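Local coordinates for oxidoreductase, NAD-binding/iron-sulfur cluster-binding protein (Nitratireductor pacificus pht-3B, PDB 6ZXU) that catalyses reductive removal of halogen from organohalides, using a cobalamin cofactor and two [4Fe-4S] clusters, at residues Ile444-Ser449 / Lys584-Gly589; Gly151-Ala156 / Gly166-Arg171; Gln536-Gln541 / Glu617-Ile622. All coordinates share one frame; numbering follows the deposited sequence.

Contact 1: Ile444-Ser449 / Lys584-Gly589; sequences ISASQS and KGSACG. With SF4 (iron/sulfur cluster), chain E.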
ATOM      1  N   ILE A 444      10.967  -8.758   5.253  1.00 19.00           N
ATOM      2  CA  ILE A 444      10.379  -7.662   4.469  1.00 16.54           C
ATOM      3  C   ILE A 444       8.866  -7.460   4.732  1.00 16.79           C
ATOM      4  O   ILE A 444       8.265  -6.553   4.214  1.00 14.46           O
ATOM      5  CB  ILE A 444      10.677  -7.875   2.986  1.00 15.64           C
ATOM      6  CG1 ILE A 444      10.612  -6.547   2.180  1.00 15.47           C
ATOM      7  CG2 ILE A 444       9.740  -8.891   2.344  1.00 15.28           C
ATOM      8  CD1 ILE A 444      11.572  -5.526   2.691  1.00 17.69           C
ATOM      9  N   SER A 445       8.250  -8.370   5.469  1.00 17.39           N
ATOM     10  CA  SER A 445       6.792  -8.407   5.571  1.00 18.95           C
ATOM     11  C   SER A 445       6.208  -7.085   6.088  1.00 18.16           C
ATOM     12  O   SER A 445       5.375  -6.479   5.439  1.00 17.42           O
ATOM     13  CB  SER A 445       6.332  -9.548   6.469  1.00 18.49           C
ATOM     14  OG  SER A 445       4.944  -9.524   6.623  1.00 19.41           O
ATOM     15  N   ALA A 446       6.713  -6.627   7.211  1.00 16.45           N
ATOM     16  CA  ALA A 446       6.233  -5.402   7.762  1.00 17.51           C
ATOM     17  C   ALA A 446       6.565  -4.199   6.888  1.00 19.32           C
ATOM     18  O   ALA A 446       5.807  -3.210   6.891  1.00 18.22           O
ATOM     19  CB  ALA A 446       6.778  -5.166   9.134  1.00 19.44           C
ATOM     20  N   SER A 447       7.663  -4.249   6.133  1.00 16.62           N
ATOM     21  CA  SER A 447       7.954  -3.157   5.194  1.00 16.44           C
ATOM     22  C   SER A 447       6.949  -3.099   4.078  1.00 16.61           C
ATOM     23  O   SER A 447       6.639  -2.000   3.572  1.00 16.18           O
ATOM     24  CB  SER A 447       9.413  -3.315   4.633  1.00 20.18           C
ATOM     25  OG  SER A 447      10.396  -2.987   5.587  1.00 18.17           O
ATOM     26  N   GLN A 448       6.395  -4.235   3.658  1.00 14.59           N
ATOM     27  CA  GLN A 448       5.305  -4.233   2.695  1.00 17.61           C
ATOM     28  C   GLN A 448       4.060  -3.594   3.261  1.00 18.51           C
ATOM     29  O   GLN A 448       3.399  -2.775   2.600  1.00 18.70           O
ATOM     30  CB  GLN A 448       4.987  -5.652   2.200  1.00 19.57           C
ATOM     31  CG  GLN A 448       6.057  -6.257   1.278  1.00 20.94           C
ATOM     32  CD  GLN A 448       5.515  -7.382   0.376  1.00 23.40           C
ATOM     33  OE1 GLN A 448       5.598  -8.564   0.734  1.00 21.62           O
ATOM     34  NE2 GLN A 448       4.921  -7.003  -0.796  1.00 23.34           N
ATOM     35  N   SER A 449       3.741  -3.902   4.483  1.00 18.75           N
ATOM     36  CA  SER A 449       2.589  -3.244   5.183  1.00 18.75           C
ATOM     37  C   SER A 449       2.790  -1.748   5.322  1.00 18.74           C
ATOM     38  O   SER A 449       1.901  -0.956   5.020  1.00 19.55           O
ATOM     39  CB  SER A 449       2.405  -3.851   6.588  1.00 20.21           C
ATOM     40  OG  SER A 449       2.013  -5.184   6.490  1.00 26.82           O
ATOM     41  N   LYS A 584      11.679 -14.858  13.438  1.00 20.83           N
ATOM     42  CA  LYS A 584      12.338 -15.166  12.191  1.00 17.90           C
ATOM     43  C   LYS A 584      11.852 -14.269  11.033  1.00 18.44           C
ATOM     44  O   LYS A 584      11.968 -14.599   9.862  1.00 18.57           O
ATOM     45  CB  LYS A 584      12.270 -16.624  11.895  1.00 20.46           C
ATOM     46  CG  LYS A 584      12.636 -17.527  13.075  1.00 23.28           C
ATOM     47  CD  LYS A 584      13.327 -18.802  12.735  1.00 29.25           C
ATOM     48  CE  LYS A 584      12.517 -19.755  11.949  1.00 38.68           C
ATOM     49  NZ  LYS A 584      13.357 -20.732  11.154  1.00 38.12           N
ATOM     50  N   GLY A 585      11.332 -13.145  11.388  1.00 16.73           N
ATOM     51  CA  GLY A 585      10.971 -12.120  10.448  1.00 17.44           C
ATOM     52  C   GLY A 585      10.360 -10.933  11.159  1.00 18.26           C
ATOM     53  O   GLY A 585      10.295 -10.870  12.402  1.00 17.93           O
ATOM     54  N   SER A 586       9.805 -10.003  10.372  1.00 18.42           N
ATOM     55  CA  SER A 586       9.097  -8.835  10.917  1.00 18.57           C
ATOM     56  C   SER A 586       7.581  -8.888  10.584  1.00 18.41           C
ATOM     57  O   SER A 586       7.190  -8.590   9.478  1.00 17.23           O
ATOM     58  CB  SER A 586       9.700  -7.599  10.313  1.00 18.07           C
ATOM     59  OG  SER A 586       9.359  -6.505  11.083  1.00 21.05           O
ATOM     60  N   ALA A 587       6.789  -9.334  11.536  1.00 18.31           N
ATOM     61  CA  ALA A 587       5.303  -9.506  11.405  1.00 18.58           C
ATOM     62  C   ALA A 587       4.986 -10.589  10.378  1.00 15.80           C
ATOM     63  O   ALA A 587       5.748 -11.525  10.221  1.00 18.05           O
ATOM     64  CB  ALA A 587       4.659  -8.180  11.092  1.00 17.94           C
ATOM     65  N   CYS A 588       3.859 -10.523   9.699  1.00 16.87           N
ATOM     66  CA  CYS A 588       3.371 -11.582   8.850  1.00 14.65           C
ATOM     67  C   CYS A 588       2.196 -11.121   8.010  1.00 15.51           C
ATOM     68  O   CYS A 588       1.358 -10.356   8.507  1.00 13.05           O
ATOM     69  CB  CYS A 588       2.919 -12.810   9.657  1.00 16.19           C
ATOM     70  SG  CYS A 588       2.342 -14.276   8.683  1.00 15.36           S
ATOM     71  N   GLY A 589       2.164 -11.596   6.780  1.00 15.13           N
ATOM     72  CA  GLY A 589       1.017 -11.477   5.869  1.00 14.95           C
ATOM     73  C   GLY A 589       0.978 -12.598   4.887  1.00 15.25           C
ATOM     74  O   GLY A 589       0.588 -12.449   3.728  1.00 13.17           O
TER
HETATM   75 FE1  SF4 E 702      -2.002 -13.769  10.781  1.00 14.59          FE
HETATM   76 FE2  SF4 E 702       0.162 -14.549   9.233  1.00 15.43          FE
HETATM   77 FE3  SF4 E 702      -2.363 -14.305   8.065  1.00 14.06          FE
HETATM   78 FE4  SF4 E 702      -1.798 -16.350   9.813  1.00 16.30          FE
HETATM   79  S1  SF4 E 702      -0.873 -15.965   7.850  1.00 17.80           S
HETATM   80  S2  SF4 E 702      -3.614 -15.010   9.782  1.00 17.65           S
HETATM   81  S3  SF4 E 702      -0.387 -15.296  11.247  1.00 18.06           S
HETATM   82  S4  SF4 E 702      -1.169 -12.702   9.043  1.00 17.87           S
HETATM   83  O   HOH W   1       3.348  -7.539   8.038  1.00 15.37           O

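Contact 2: Gly151-Ala156 / Gly166-Arg171; sequences GREPEA and GTNAAR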
ATOM      1  N   GLY A 151       1.487  12.522 -12.798  1.00 21.67           N
ATOM      2  CA  GLY A 151       0.180  11.839 -12.804  1.00 20.75           C
ATOM      3  C   GLY A 151      -0.635  12.165 -14.028  1.00 22.55           C
ATOM      4  O   GLY A 151      -0.517  13.247 -14.612  1.00 19.00           O
ATOM      5  N   ARG A 152      -1.530  11.248 -14.389  1.00 24.75           N
ATOM      6  CA  ARG A 152      -2.576  11.551 -15.344  1.00 23.96           C
ATOM      7  C   ARG A 152      -3.548  12.582 -14.758  1.00 25.16           C
ATOM      8  O   ARG A 152      -3.856  12.554 -13.556  1.00 25.04           O
ATOM      9  CB  ARG A 152      -3.401  10.315 -15.675  1.00 25.38           C
ATOM     10  CG  ARG A 152      -2.708   9.282 -16.524  1.00 28.64           C
ATOM     11  CD  ARG A 152      -3.666   8.119 -16.845  1.00 28.79           C
ATOM     12  NE  ARG A 152      -4.784   8.584 -17.613  1.00 29.48           N
ATOM     13  CZ  ARG A 152      -6.005   8.024 -17.629  1.00 31.08           C
ATOM     14  NH1 ARG A 152      -6.262   6.927 -16.957  1.00 25.93           N
ATOM     15  NH2 ARG A 152      -6.967   8.583 -18.318  1.00 27.27           N
ATOM     16  N   GLU A 153      -4.013  13.492 -15.588  1.00 25.96           N
ATOM     17  CA  GLU A 153      -4.969  14.488 -15.119  1.00 28.94           C
ATOM     18  C   GLU A 153      -6.312  14.286 -15.847  1.00 28.66           C
ATOM     19  O   GLU A 153      -6.374  13.716 -16.917  1.00 29.30           O
ATOM     20  CB  GLU A 153      -4.462  15.903 -15.371  1.00 32.25           C
ATOM     21  CG  GLU A 153      -3.042  16.175 -14.879  1.00 35.32           C
ATOM     22  CD  GLU A 153      -2.614  17.674 -15.057  1.00 45.24           C
ATOM     23  OE1 GLU A 153      -3.524  18.508 -15.363  1.00 45.82           O
ATOM     24  OE2 GLU A 153      -1.400  18.050 -14.844  1.00 46.97           O
ATOM     25  N   PRO A 154      -7.414  14.716 -15.219  1.00 29.85           N
ATOM     26  CA  PRO A 154      -8.677  14.700 -15.885  1.00 31.10           C
ATOM     27  C   PRO A 154      -8.646  15.592 -17.166  1.00 33.94           C
ATOM     28  O   PRO A 154      -7.928  16.606 -17.200  1.00 38.90           O
ATOM     29  CB  PRO A 154      -9.612  15.309 -14.858  1.00 28.25           C
ATOM     30  CG  PRO A 154      -8.946  15.230 -13.583  1.00 28.24           C
ATOM     31  CD  PRO A 154      -7.502  15.349 -13.904  1.00 30.97           C
ATOM     32  N   GLU A 155      -9.439  15.212 -18.140  1.00 33.95           N
ATOM     33  CA  GLU A 155      -9.616  16.008 -19.346  1.00 38.73           C
ATOM     34  C   GLU A 155     -10.434  17.226 -19.030  1.00 37.18           C
ATOM     35  O   GLU A 155     -11.112  17.329 -17.975  1.00 36.01           O
ATOM     36  CB  GLU A 155     -10.313  15.198 -20.461  1.00 37.72           C
ATOM     37  CG  GLU A 155      -9.624  13.862 -20.784  1.00 46.27           C
ATOM     38  CD  GLU A 155      -8.219  14.028 -21.447  1.00 61.00           C
ATOM     39  OE1 GLU A 155      -8.152  14.244 -22.701  1.00 61.77           O
ATOM     40  OE2 GLU A 155      -7.161  13.919 -20.720  1.00 64.92           O
ATOM     41  N   ALA A 156     -10.387  18.163 -19.962  1.00 43.51           N
ATOM     42  CA  ALA A 156     -11.195  19.375 -19.871  1.00 43.18           C
ATOM     43  C   ALA A 156     -12.687  19.063 -19.668  1.00 37.62           C
ATOM     44  O   ALA A 156     -13.262  18.210 -20.363  1.00 41.36           O
ATOM     45  CB  ALA A 156     -11.031  20.209 -21.140  1.00 48.54           C
ATOM     46  N   GLY A 166      -2.375  22.162 -13.204  1.00 27.95           N
ATOM     47  CA  GLY A 166      -1.280  22.941 -12.732  1.00 27.46           C
ATOM     48  C   GLY A 166      -0.592  22.459 -11.459  1.00 28.03           C
ATOM     49  O   GLY A 166       0.319  23.119 -10.986  1.00 30.90           O
ATOM     50  N   THR A 167      -0.995  21.320 -10.890  1.00 26.49           N
ATOM     51  CA  THR A 167      -0.419  20.852  -9.635  1.00 24.00           C
ATOM     52  C   THR A 167       0.556  19.655  -9.805  1.00 20.75           C
ATOM     53  O   THR A 167       1.053  19.153  -8.834  1.00 21.16           O
ATOM     54  CB  THR A 167      -1.517  20.386  -8.661  1.00 22.90           C
ATOM     55  OG1 THR A 167      -2.136  19.198  -9.188  1.00 25.68           O
ATOM     56  CG2 THR A 167      -2.560  21.479  -8.455  1.00 22.12           C
ATOM     57  N   ASN A 168       0.894  19.319 -11.007  1.00 22.18           N
ATOM     58  CA  ASN A 168       1.583  18.057 -11.228  1.00 21.13           C
ATOM     59  C   ASN A 168       3.012  18.056 -10.770  1.00 20.92           C
ATOM     60  O   ASN A 168       3.482  17.116 -10.139  1.00 18.33           O
ATOM     61  CB  ASN A 168       1.461  17.672 -12.694  1.00 20.22           C
ATOM     62  CG  ASN A 168       1.169  16.204 -12.880  1.00 22.31           C
ATOM     63  OD1 ASN A 168       1.608  15.352 -12.094  1.00 19.85           O
ATOM     64  ND2 ASN A 168       0.415  15.900 -13.871  1.00 20.56           N
ATOM     65  N   ALA A 169       3.706  19.147 -10.971  1.00 22.00           N
ATOM     66  CA  ALA A 169       5.094  19.229 -10.520  1.00 21.93           C
ATOM     67  C   ALA A 169       5.207  19.233  -9.039  1.00 21.62           C
ATOM     68  O   ALA A 169       6.073  18.593  -8.472  1.00 23.09           O
ATOM     69  CB  ALA A 169       5.748  20.477 -11.085  1.00 23.04           C
ATOM     70  N   ALA A 170       4.291  19.905  -8.372  1.00 23.25           N
ATOM     71  CA  ALA A 170       4.239  19.873  -6.877  1.00 23.52           C
ATOM     72  C   ALA A 170       3.769  18.527  -6.298  1.00 21.14           C
ATOM     73  O   ALA A 170       4.333  18.015  -5.366  1.00 22.72           O
ATOM     74  CB  ALA A 170       3.334  20.986  -6.369  1.00 24.99           C
ATOM     75  N   ARG A 171       2.750  17.938  -6.913  1.00 23.92           N
ATOM     76  CA  ARG A 171       2.322  16.575  -6.606  1.00 20.42           C
ATOM     77  C   ARG A 171       3.485  15.577  -6.784  1.00 20.82           C
ATOM     78  O   ARG A 171       3.770  14.769  -5.921  1.00 20.09           O
ATOM     79  CB  ARG A 171       1.136  16.221  -7.503  1.00 23.04           C
ATOM     80  CG  ARG A 171       0.615  14.778  -7.473  1.00 21.97           C
ATOM     81  CD  ARG A 171       1.276  14.035  -8.601  1.00 21.69           C
ATOM     82  NE  ARG A 171       0.782  12.713  -8.920  1.00 20.89           N
ATOM     83  CZ  ARG A 171       1.533  11.799  -9.494  1.00 24.66           C
ATOM     84  NH1 ARG A 171       2.767  12.071  -9.882  1.00 23.15           N
ATOM     85  NH2 ARG A 171       1.025  10.624  -9.778  1.00 29.94           N
TER
HETATM   86  O   HOH W   2      -1.315  21.063 -15.821  1.00 39.59           O

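Contact 3: Gln536-Gln541 / Glu617-Ile622; sequences QDFCNQ and EARAAI. With SF4 (iron/sulfur cluster), chain D.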
ATOM      1  N   GLN A 536     -18.036 -15.977  -2.212  1.00 13.44           N
ATOM      2  CA  GLN A 536     -18.563 -16.872  -1.117  1.00 15.71           C
ATOM      3  C   GLN A 536     -18.484 -18.302  -1.545  1.00 17.49           C
ATOM      4  O   GLN A 536     -17.897 -19.148  -0.864  1.00 16.80           O
ATOM      5  CB  GLN A 536     -19.981 -16.499  -0.671  1.00 14.67           C
ATOM      6  CG  GLN A 536     -20.145 -15.078  -0.201  1.00 17.19           C
ATOM      7  CD  GLN A 536     -19.081 -14.686   0.768  1.00 15.09           C
ATOM      8  OE1 GLN A 536     -18.989 -15.246   1.879  1.00 13.75           O
ATOM      9  NE2 GLN A 536     -18.221 -13.707   0.381  1.00 14.10           N
ATOM     10  N   ASP A 537     -18.938 -18.568  -2.752  1.00 16.18           N
ATOM     11  CA  ASP A 537     -18.821 -19.946  -3.329  1.00 17.69           C
ATOM     12  C   ASP A 537     -17.351 -20.383  -3.497  1.00 17.44           C
ATOM     13  O   ASP A 537     -17.024 -21.542  -3.271  1.00 17.39           O
ATOM     14  CB  ASP A 537     -19.576 -20.030  -4.656  1.00 20.41           C
ATOM     15  CG  ASP A 537     -19.533 -21.463  -5.290  1.00 24.44           C
ATOM     16  OD1 ASP A 537     -19.969 -22.399  -4.563  1.00 25.91           O
ATOM     17  OD2 ASP A 537     -19.003 -21.648  -6.433  1.00 27.81           O
ATOM     18  N   PHE A 538     -16.470 -19.483  -3.941  1.00 15.31           N
ATOM     19  CA  PHE A 538     -15.086 -19.823  -4.148  1.00 13.54           C
ATOM     20  C   PHE A 538     -14.414 -20.167  -2.820  1.00 15.34           C
ATOM     21  O   PHE A 538     -13.793 -21.244  -2.684  1.00 11.83           O
ATOM     22  CB  PHE A 538     -14.337 -18.680  -4.785  1.00 12.79           C
ATOM     23  CG  PHE A 538     -13.001 -19.077  -5.383  1.00 12.07           C
ATOM     24  CD1 PHE A 538     -11.941 -19.231  -4.614  1.00 12.78           C
ATOM     25  CD2 PHE A 538     -12.834 -19.162  -6.759  1.00 11.10           C
ATOM     26  CE1 PHE A 538     -10.710 -19.579  -5.136  1.00 13.39           C
ATOM     27  CE2 PHE A 538     -11.614 -19.469  -7.324  1.00 11.06           C
ATOM     28  CZ  PHE A 538     -10.565 -19.681  -6.515  1.00 11.93           C
ATOM     29  N   CYS A 539     -14.424 -19.229  -1.862  1.00 14.19           N
ATOM     30  CA  CYS A 539     -13.791 -19.473  -0.561  1.00 14.51           C
ATOM     31  C   CYS A 539     -14.424 -20.674   0.098  1.00 16.10           C
ATOM     32  O   CYS A 539     -13.810 -21.410   0.819  1.00 13.80           O
ATOM     33  CB  CYS A 539     -13.914 -18.309   0.383  1.00 14.41           C
ATOM     34  SG  CYS A 539     -12.777 -17.025   0.065  1.00 13.56           S
ATOM     35  N   ASN A 540     -15.673 -20.965  -0.175  1.00 17.41           N
ATOM     36  CA  ASN A 540     -16.237 -22.134   0.433  1.00 17.72           C
ATOM     37  C   ASN A 540     -15.624 -23.476   0.016  1.00 20.97           C
ATOM     38  O   ASN A 540     -15.755 -24.495   0.658  1.00 23.35           O
ATOM     39  CB  ASN A 540     -17.679 -22.239   0.103  1.00 22.93           C
ATOM     40  CG  ASN A 540     -18.405 -22.643   1.279  1.00 36.63           C
ATOM     41  OD1 ASN A 540     -18.477 -21.849   2.302  1.00 40.22           O
ATOM     42  ND2 ASN A 540     -18.845 -23.911   1.273  1.00 44.17           N
ATOM     43  N   GLN A 541     -14.967 -23.473  -1.122  1.00 18.53           N
ATOM     44  CA  GLN A 541     -14.368 -24.665  -1.701  1.00 18.07           C
ATOM     45  C   GLN A 541     -12.850 -24.668  -1.605  1.00 17.27           C
ATOM     46  O   GLN A 541     -12.239 -25.568  -2.105  1.00 18.97           O
ATOM     47  CB  GLN A 541     -14.698 -24.758  -3.214  1.00 19.45           C
ATOM     48  CG  GLN A 541     -16.131 -24.809  -3.608  1.00 22.82           C
ATOM     49  CD  GLN A 541     -16.303 -24.873  -5.094  1.00 23.71           C
ATOM     50  OE1 GLN A 541     -15.925 -25.835  -5.742  1.00 25.73           O
ATOM     51  NE2 GLN A 541     -16.874 -23.875  -5.632  1.00 22.49           N
ATOM     52  N   GLU A 617     -18.371 -23.670 -12.409  1.00 22.38           N
ATOM     53  CA  GLU A 617     -17.946 -25.033 -12.577  1.00 23.99           C
ATOM     54  C   GLU A 617     -16.433 -25.131 -12.716  1.00 22.69           C
ATOM     55  O   GLU A 617     -15.874 -26.223 -12.629  1.00 24.94           O
ATOM     56  CB  GLU A 617     -18.702 -25.702 -13.760  1.00 29.39           C
ATOM     57  CG  GLU A 617     -18.269 -25.300 -15.212  1.00 41.07           C
ATOM     58  CD  GLU A 617     -19.028 -26.021 -16.487  1.00 58.06           C
ATOM     59  OE1 GLU A 617     -19.364 -25.308 -17.518  1.00 58.10           O
ATOM     60  OE2 GLU A 617     -19.265 -27.297 -16.524  1.00 57.76           O
ATOM     61  N   ALA A 618     -15.740 -24.027 -12.976  1.00 20.55           N
ATOM     62  CA  ALA A 618     -14.264 -24.073 -13.059  1.00 18.64           C
ATOM     63  C   ALA A 618     -13.531 -23.818 -11.712  1.00 19.13           C
ATOM     64  O   ALA A 618     -12.323 -23.936 -11.645  1.00 17.70           O
ATOM     65  CB  ALA A 618     -13.803 -23.099 -14.080  1.00 18.68           C
ATOM     66  N   ARG A 619     -14.237 -23.434 -10.670  1.00 17.17           N
ATOM     67  CA  ARG A 619     -13.585 -22.930  -9.484  1.00 16.42           C
ATOM     68  C   ARG A 619     -12.793 -23.989  -8.801  1.00 15.48           C
ATOM     69  O   ARG A 619     -11.639 -23.784  -8.428  1.00 16.82           O
ATOM     70  CB  ARG A 619     -14.637 -22.316  -8.572  1.00 15.58           C
ATOM     71  CG  ARG A 619     -15.186 -21.006  -9.098  1.00 17.28           C
ATOM     72  CD  ARG A 619     -16.391 -20.538  -8.270  1.00 16.80           C
ATOM     73  NE  ARG A 619     -16.861 -19.281  -8.841  1.00 18.67           N
ATOM     74  CZ  ARG A 619     -18.080 -18.810  -8.733  1.00 20.17           C
ATOM     75  NH1 ARG A 619     -18.971 -19.446  -7.992  1.00 20.30           N
ATOM     76  NH2 ARG A 619     -18.399 -17.671  -9.357  1.00 19.08           N
ATOM     77  N   ALA A 620     -13.381 -25.158  -8.630  1.00 17.44           N
ATOM     78  CA  ALA A 620     -12.680 -26.271  -7.959  1.00 19.56           C
ATOM     79  C   ALA A 620     -11.407 -26.653  -8.667  1.00 18.42           C
ATOM     80  O   ALA A 620     -10.413 -26.964  -8.020  1.00 15.85           O
ATOM     81  CB  ALA A 620     -13.597 -27.468  -7.808  1.00 19.63           C
ATOM     82  N   ALA A 621     -11.424 -26.607  -9.990  1.00 17.20           N
ATOM     83  CA  ALA A 621     -10.243 -26.875 -10.775  1.00 16.20           C
ATOM     84  C   ALA A 621      -9.176 -25.824 -10.628  1.00 15.42           C
ATOM     85  O   ALA A 621      -8.008 -26.119 -10.583  1.00 15.26           O
ATOM     86  CB  ALA A 621     -10.576 -26.972 -12.252  1.00 16.12           C
ATOM     87  N   ILE A 622      -9.591 -24.566 -10.636  1.00 15.55           N
ATOM     88  CA  ILE A 622      -8.659 -23.456 -10.380  1.00 14.17           C
ATOM     89  C   ILE A 622      -8.032 -23.556  -8.996  1.00 14.63           C
ATOM     90  O   ILE A 622      -6.834 -23.401  -8.825  1.00 14.20           O
ATOM     91  CB  ILE A 622      -9.380 -22.122 -10.640  1.00 14.10           C
ATOM     92  CG1 ILE A 622      -9.688 -21.921 -12.103  1.00 16.06           C
ATOM     93  CG2 ILE A 622      -8.526 -20.952 -10.156  1.00 17.61           C
ATOM     94  CD1 ILE A 622     -10.673 -20.811 -12.388  1.00 17.35           C
TER
HETATM   95 FE1  SF4 D 701      -8.487 -18.264   1.553  1.00 12.69          FE
HETATM   96 FE2  SF4 D 701      -8.819 -19.615  -0.882  1.00 13.05          FE
HETATM   97 FE3  SF4 D 701      -8.159 -16.993  -0.897  1.00 12.96          FE
HETATM   98 FE4  SF4 D 701     -10.664 -17.672  -0.055  1.00 12.02          FE
HETATM   99  S1  SF4 D 701      -9.698 -17.991  -2.093  1.00 14.73           S
HETATM  100  S2  SF4 D 701      -9.298 -16.269   0.923  1.00 14.46           S
HETATM  101  S3  SF4 D 701     -10.114 -19.600   0.959  1.00 13.68           S
HETATM  102  S4  SF4 D 701      -7.012 -18.747  -0.075  1.00 15.42           S
HETATM  103  O   HOH W   3     -16.360 -25.609  -8.936  1.00 27.53           O

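Contact 1: Ile444-Ser449 / Lys584-Gly589
Ser-586 meets the first turn of helix 445-469 with its carbonyl and its hydroxyl. Its O takes the backbone N of Ala-446 at 3.0 Å, a weak hydrogen bond because the N-H...O angle is only 127°, and the same oxygen lies 3.3 Å from CB of Ser-445. The hydroxyl packs too, OG passing 3.5 Å from CB of Ala-446, while its own hydrogen bond goes to the carbonyl of Phe-337. At Ala-587 the backbone takes a positive phi (66°) and the methyl turns to the helix, where its CB touches CB of Ala-446 at 4.2 Å.

The side chain of Cys-588 leaves the backbone away from the helix, and with SG anti to the backbone N (chi1 -177°) the sulfur binds FE2 of the cluster at 2.3 Å. Its backbone stays on the helix side, where the hydroxyl of Ser-445 is hydrogen-bonded to the carbonyl of Gly-440. A water lies within hydrogen-bonding distance of OG of Ser-445 (2.9 Å) and OG of Ser-449 (3.1 Å), with a longer, weak approach to the O of Cys-588; it cannot donate to all three at once, so its protons must be shared. That carbonyl is also held by NE of Arg-579 and by N40 of cobalamin. Gly-589 sits at the N-cap of helix 590-594, close to cobalamin, its backbone bonded to Gly-440.

Cys-588, with Cys-591 following in a C-x-x-C spacing, belongs to a ferredoxin-type [4Fe-4S] site, placed here where the cluster loop, the cobalamin and the start of helix 445-469 come together.

Contact 2: Gly151-Ala156 / Gly166-Arg171
Asn-168 and Gly-151 pair through two hydrogen bonds that run in opposite directions. The backbone N of Gly-151 gives its proton to OD1 of Asn-168 at 2.9 Å, lying in the plane of the side-chain carbonyl on one lone pair (C=O...N angle 120°). In return ND2 of Asn-168 donates to the O of Gly-151, also at 2.9 Å, in a nearly straight bond (169°) that stays in the plane of the amide. Both ends of the carboxamide are thus used on one residue's backbone, which fixes which end is oxygen and which is nitrogen.

Through its other proton, ND2 of Asn-168 also donates to OE2 of Glu-153, N to O 3.0 Å, on the anti lone pair of that oxygen, and the bond leaves the amide plane by 22°. The glutamate gets there with an extended chain beyond CG, and CG of Glu-153 lies 3.6 Å from ND2 of Asn-168. A water accepts from the backbone N of Gly-166 at 3.0 Å and lies where it can donate to OE2 of Glu-153, one of several acceptors competing for its protons.

Van der Waals packing completes the contact. The guanidinium of Arg-171 lays one face over the backbone of Gly-151, whose N sits toward the rim of that face, 3.2 Å from NH1, and NH2 comes within 3.4 Å of CA of Gly-151. Two donors cannot bond each other, so this is packing; NH2 bonds the carbonyl of Tyr-389 and NH1 that of Gln-149, and Tyr-389 also makes a cation-pi contact with the group.

The whole contact ties the loop leaving strand 142-149, in a four-stranded antiparallel sheet, to the start of helix 168-190, with helix 161-164 touching Glu-153 and helix 376-390 bordering Asn-168 and Arg-171.

Contact 3: Gln536-Gln541 / Glu617-Ile622
The Phe-538 ring overlaps the aliphatic stem of Arg-619, with CD2 of Phe-538 3.8 Å from CG of Arg-619 and the ring plane 58° from that of the guanidinium. Ile-622 reaches the ring near its plane, CG2 at 4.4 Å from CZ of Phe-538, and CE1 of Phe-538 lies 3.6 Å from the cluster sulfide S1. The ring thus lies between the cluster and helix 619-628, touching both.

Beyond the stem, which runs extended to NE, the guanidinium of Arg-619 meets Asp-537 edge-on: NH1 donates to OD2 at 2.7 Å in a salt bridge, arriving on the anti side of the carboxylate. NE of the same arginine bonds the carbonyl of Ser-612. Gln-541 crosses Arg-619 at about a right angle, and its OE1 lies 3.5 Å from CB of Ala-620; a water that accepts from N of Ala-620 lies within bonding distance of OE1 of Gln-541.

Next along the helix, Cys-539 binds FE4 through SG at 2.2 Å. Cys-539, Cys-542 and Cys-545 with the distant Cys-595 hold this cluster, while Cys-549 of the same run goes to the other one, the cysteine exchange of two-cluster ferredoxins.

From the N terminus, contact 2 comes first and closes a short loop of nine residues, joining the exit of strand 142-149 to the start of helix 168-190. It is finished before the other two begin, and lies across the chain's centre from contact 1. Contacts 1 and 3 then cross: 444-449 opens, 536-541 follows, 584-589 closes contact 1, and 617-622 closes contact 3. Contact 1 ties helix 445-469 to the loop of the cluster bound by Cys-588; contact 3 ties the segment holding Cys-539 of the other cluster to helix 619-628. Their centres lie about 29 Å apart and they do not touch; each contains a cysteine of a different cluster.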